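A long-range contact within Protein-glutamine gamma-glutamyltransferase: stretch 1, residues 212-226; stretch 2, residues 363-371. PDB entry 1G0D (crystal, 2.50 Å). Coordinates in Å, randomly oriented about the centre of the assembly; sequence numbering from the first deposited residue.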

# COMPACT_ATOMS: atom_id res chain seq x y z
N PRO A 212 6.12 16.11 -8.39
CA PRO A 212 5.64 14.83 -7.88
C PRO A 212 6.70 14.00 -7.14
O PRO A 212 6.33 13.21 -6.27
CB PRO A 212 5.09 14.13 -9.12
CG PRO A 212 5.74 14.78 -10.24
CD PRO A 212 6.04 16.19 -9.85
N VAL A 213 8.00 14.17 -7.48
CA VAL A 213 9.10 13.42 -6.84
C VAL A 213 9.22 13.82 -5.37
O VAL A 213 9.31 12.98 -4.49
CB VAL A 213 10.50 13.68 -7.53
CG1 VAL A 213 11.64 13.16 -6.63
CG2 VAL A 213 10.59 12.97 -8.89
N TYR A 214 9.21 15.12 -5.13
CA TYR A 214 9.30 15.69 -3.80
C TYR A 214 8.10 15.30 -2.94
O TYR A 214 8.25 14.79 -1.84
CB TYR A 214 9.38 17.20 -3.94
CG TYR A 214 9.28 17.94 -2.64
CD1 TYR A 214 10.43 18.26 -1.93
CD2 TYR A 214 8.05 18.30 -2.10
CE1 TYR A 214 10.34 18.93 -0.73
CE2 TYR A 214 7.95 18.97 -0.89
CZ TYR A 214 9.10 19.27 -0.21
OH TYR A 214 9.01 19.87 1.02
N VAL A 215 6.90 15.53 -3.44
CA VAL A 215 5.69 15.20 -2.71
C VAL A 215 5.55 13.68 -2.47
O VAL A 215 5.01 13.25 -1.44
CB VAL A 215 4.48 15.74 -3.51
CG1 VAL A 215 3.18 15.23 -2.95
CG2 VAL A 215 4.51 17.24 -3.51
N GLY A 216 6.02 12.87 -3.41
CA GLY A 216 5.92 11.43 -3.25
C GLY A 216 6.90 10.97 -2.17
O GLY A 216 6.58 10.10 -1.35
N ARG A 217 8.09 11.55 -2.18
CA ARG A 217 9.10 11.23 -1.18
C ARG A 217 8.65 11.74 0.21
O ARG A 217 8.92 11.11 1.24
CB ARG A 217 10.47 11.83 -1.60
CG ARG A 217 11.48 11.98 -0.46
CD ARG A 217 12.94 11.76 -0.91
NE ARG A 217 13.29 10.36 -0.73
CZ ARG A 217 14.38 9.88 -0.12
NH1 ARG A 217 14.55 8.58 -0.04
NH2 ARG A 217 15.31 10.67 0.37
N THR A 218 7.94 12.87 0.25
CA THR A 218 7.46 13.41 1.51
C THR A 218 6.33 12.56 2.10
O THR A 218 6.33 12.27 3.27
CB THR A 218 6.95 14.80 1.32
OG1 THR A 218 8.02 15.61 0.83
CG2 THR A 218 6.43 15.36 2.62
N ILE A 219 5.36 12.17 1.28
CA ILE A 219 4.26 11.34 1.76
C ILE A 219 4.81 10.00 2.22
O ILE A 219 4.45 9.51 3.27
CB ILE A 219 3.23 11.08 0.64
CG1 ILE A 219 2.47 12.37 0.35
CG2 ILE A 219 2.26 10.02 1.07
CD1 ILE A 219 1.86 12.99 1.60
N THR A 220 5.68 9.40 1.42
CA THR A 220 6.23 8.12 1.81
C THR A 220 6.94 8.18 3.17
O THR A 220 6.90 7.24 3.97
CB THR A 220 7.18 7.64 0.76
OG1 THR A 220 6.44 7.39 -0.42
CG2 THR A 220 7.82 6.35 1.16
N ALA A 221 7.56 9.33 3.43
CA ALA A 221 8.29 9.52 4.67
C ALA A 221 7.40 9.73 5.89
O ALA A 221 7.73 9.27 7.00
CB ALA A 221 9.26 10.68 4.52
N MET A 222 6.27 10.39 5.70
CA MET A 222 5.35 10.67 6.81
C MET A 222 4.45 9.52 7.25
O MET A 222 3.94 9.52 8.39
CB MET A 222 4.48 11.87 6.45
CG MET A 222 5.27 13.16 6.37
SD MET A 222 5.46 13.90 8.00
CE MET A 222 3.75 13.58 8.70
N VAL A 223 4.23 8.55 6.37
CA VAL A 223 3.36 7.42 6.70
C VAL A 223 3.81 6.64 7.92
O VAL A 223 2.98 6.25 8.74
CB VAL A 223 3.20 6.47 5.52
CG1 VAL A 223 2.32 5.27 5.90
CG2 VAL A 223 2.58 7.23 4.39
N ASN A 224 5.11 6.40 8.05
CA ASN A 224 5.56 5.69 9.22
C ASN A 224 6.89 6.17 9.77
O ASN A 224 6.98 6.48 10.95
CB ASN A 224 5.66 4.20 8.94
CG ASN A 224 6.29 3.43 10.08
OD1 ASN A 224 7.19 2.62 9.90
ND2 ASN A 224 5.80 3.68 11.28
N SER A 225 7.90 6.27 8.93
CA SER A 225 9.22 6.66 9.42
C SER A 225 9.27 7.87 10.35
O SER A 225 10.08 7.87 11.29
CB SER A 225 10.19 6.87 8.25
OG SER A 225 10.14 8.20 7.79
N ASN A 226 8.44 8.89 10.10
CA ASN A 226 8.47 10.07 10.97
C ASN A 226 7.80 9.73 12.28
O ASN A 226 6.58 9.55 12.35
CB ASN A 226 7.78 11.25 10.30
CG ASN A 226 7.76 12.48 11.18
OD1 ASN A 226 7.33 12.43 12.34
ND2 ASN A 226 8.21 13.60 10.64
N ASP A 363 17.20 2.63 12.40
CA ASP A 363 15.92 2.45 13.06
C ASP A 363 14.69 3.32 12.82
O ASP A 363 14.57 4.45 13.30
CB ASP A 363 16.16 2.12 14.58
CG ASP A 363 16.44 3.34 15.46
OD1 ASP A 363 17.46 4.05 15.28
OD2 ASP A 363 15.63 3.55 16.39
N GLY A 364 13.78 2.71 12.05
CA GLY A 364 12.50 3.28 11.67
C GLY A 364 12.77 4.66 11.17
O GLY A 364 12.00 5.60 11.37
N GLU A 365 13.89 4.76 10.49
CA GLU A 365 14.31 6.06 10.04
C GLU A 365 14.31 6.33 8.56
O GLU A 365 13.90 7.42 8.13
CB GLU A 365 15.69 6.32 10.61
CG GLU A 365 15.65 6.99 11.96
CD GLU A 365 15.73 8.48 11.81
OE1 GLU A 365 16.84 8.98 11.53
OE2 GLU A 365 14.67 9.14 11.96
N PHE A 366 14.76 5.36 7.78
CA PHE A 366 14.86 5.58 6.34
C PHE A 366 13.85 4.91 5.42
O PHE A 366 13.93 3.72 5.17
CB PHE A 366 16.27 5.21 5.87
CG PHE A 366 17.35 6.00 6.54
CD1 PHE A 366 18.61 5.44 6.72
CD2 PHE A 366 17.11 7.28 7.00
CE1 PHE A 366 19.61 6.16 7.34
CE2 PHE A 366 18.08 8.00 7.61
CZ PHE A 366 19.34 7.45 7.79
N CYS A 367 12.91 5.70 4.88
CA CYS A 367 11.92 5.18 3.94
C CYS A 367 12.69 5.04 2.62
O CYS A 367 13.83 5.54 2.51
CB CYS A 367 10.78 6.18 3.79
SG CYS A 367 11.19 7.65 2.75
N CYS A 368 12.07 4.37 1.63
CA CYS A 368 12.70 4.18 0.31
C CYS A 368 12.02 4.84 -0.89
O CYS A 368 10.79 4.91 -0.97
CB CYS A 368 12.86 2.69 0.01
SG CYS A 368 14.36 2.02 0.77
N GLY A 369 12.83 5.33 -1.84
CA GLY A 369 12.31 5.93 -3.04
C GLY A 369 11.97 7.41 -2.97
O GLY A 369 12.11 8.01 -1.93
N PRO A 370 11.45 7.99 -4.06
CA PRO A 370 11.12 7.34 -5.33
C PRO A 370 12.27 6.80 -6.15
O PRO A 370 13.16 7.54 -6.54
CB PRO A 370 10.35 8.42 -6.08
CG PRO A 370 10.87 9.63 -5.57
CD PRO A 370 11.15 9.42 -4.11
N CYS A 371 12.20 5.50 -6.43
CA CYS A 371 13.22 4.80 -7.22
C CYS A 371 12.66 4.20 -8.52
O CYS A 371 11.73 3.41 -8.49
CB CYS A 371 13.86 3.67 -6.39
SG CYS A 371 15.06 2.73 -7.35
O HOH W 1 11.82 9.98 12.91

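The polar centre of this contact is one arginine answering one carbonyl. Arg217 reaches from the helix and gives two hydrogen bonds to the backbone oxygen of Gly369: NE to O at 2.9 Å, nearly straight at 156°, and NH1 to O at 3.1 Å, more bent at 139°. The shared acceptor lies at the guanidinium edge, near its plane, where the N-H groups point. The first bond is the better one by both length and angle; the second follows because NE and NH1 present their hydrogens on the same side of the group. Its CA-to-CB bond points sideways to the other stretch, and the chain then bends, with chi1 in t and chi2 and chi3 between wells. The partner is a main-chain atom, so the bond depends on the course of the strand backbone rather than on a side chain there.

That course is unusual. Gly369 has phi/psi of 86/-178°, angles at which a CB would be jammed against the carbonyl oxygen of the residue before, so glycine is called for by the backbone itself. The peptide bond that follows, into Pro370, is cis.

A second polar link runs through solvent. Water 1 donates to Ser225 O at 3.2 Å and to Glu365 OE2 at 3.1 Å, joining a backbone carbonyl to a carboxylate that could not bond each other directly, both being acceptors. Nearby, Ser225 O and Gly364 O stand 3.0 Å apart without a hydrogen bond, again two acceptors; the contact from Ser225 CA to Gly364 O, 3.6 Å, is at most a modest compensation. Gly364 takes a positive phi, which favours glycine by itself.

The helix, 212-223, and the strand run nearly antiparallel, at 159°, with their axes 8.0 Å apart at closest approach. The register steps by four residues, Arg217 with Pro370, Ala221 with Cys367 and Ser225 with Glu365; four residues is about one helical turn, so Arg217 and Ala221 fall on the same side of the helix.

Between the polar sites the packing is apolar. Cys367 points toward the helix and settles its SG against a small patch: 3.9 Å from Ala221 CA, 4.0 Å from Ala221 CB and 3.9 Å from Thr220 CG2. Alanine lets the sulfur come down almost onto the helix backbone. Thr220 turns its methyl to the sulfur, while its OG1 donates to Gly216 O at 2.9 Å. Ser225 likewise donates OG to Ala221 O at 2.8 Å, and its CB lies 3.8 Å from Glu365 O.

Farther toward the helix start, Pro370 packs its ring against the aliphatic root of Arg217, CD to CB at 3.5 Å, and against Val213, CG to CG1 at 3.8 Å. Arg217 thus serves twice, its CB packing on the proline and its guanidinium bonding the preceding carbonyl.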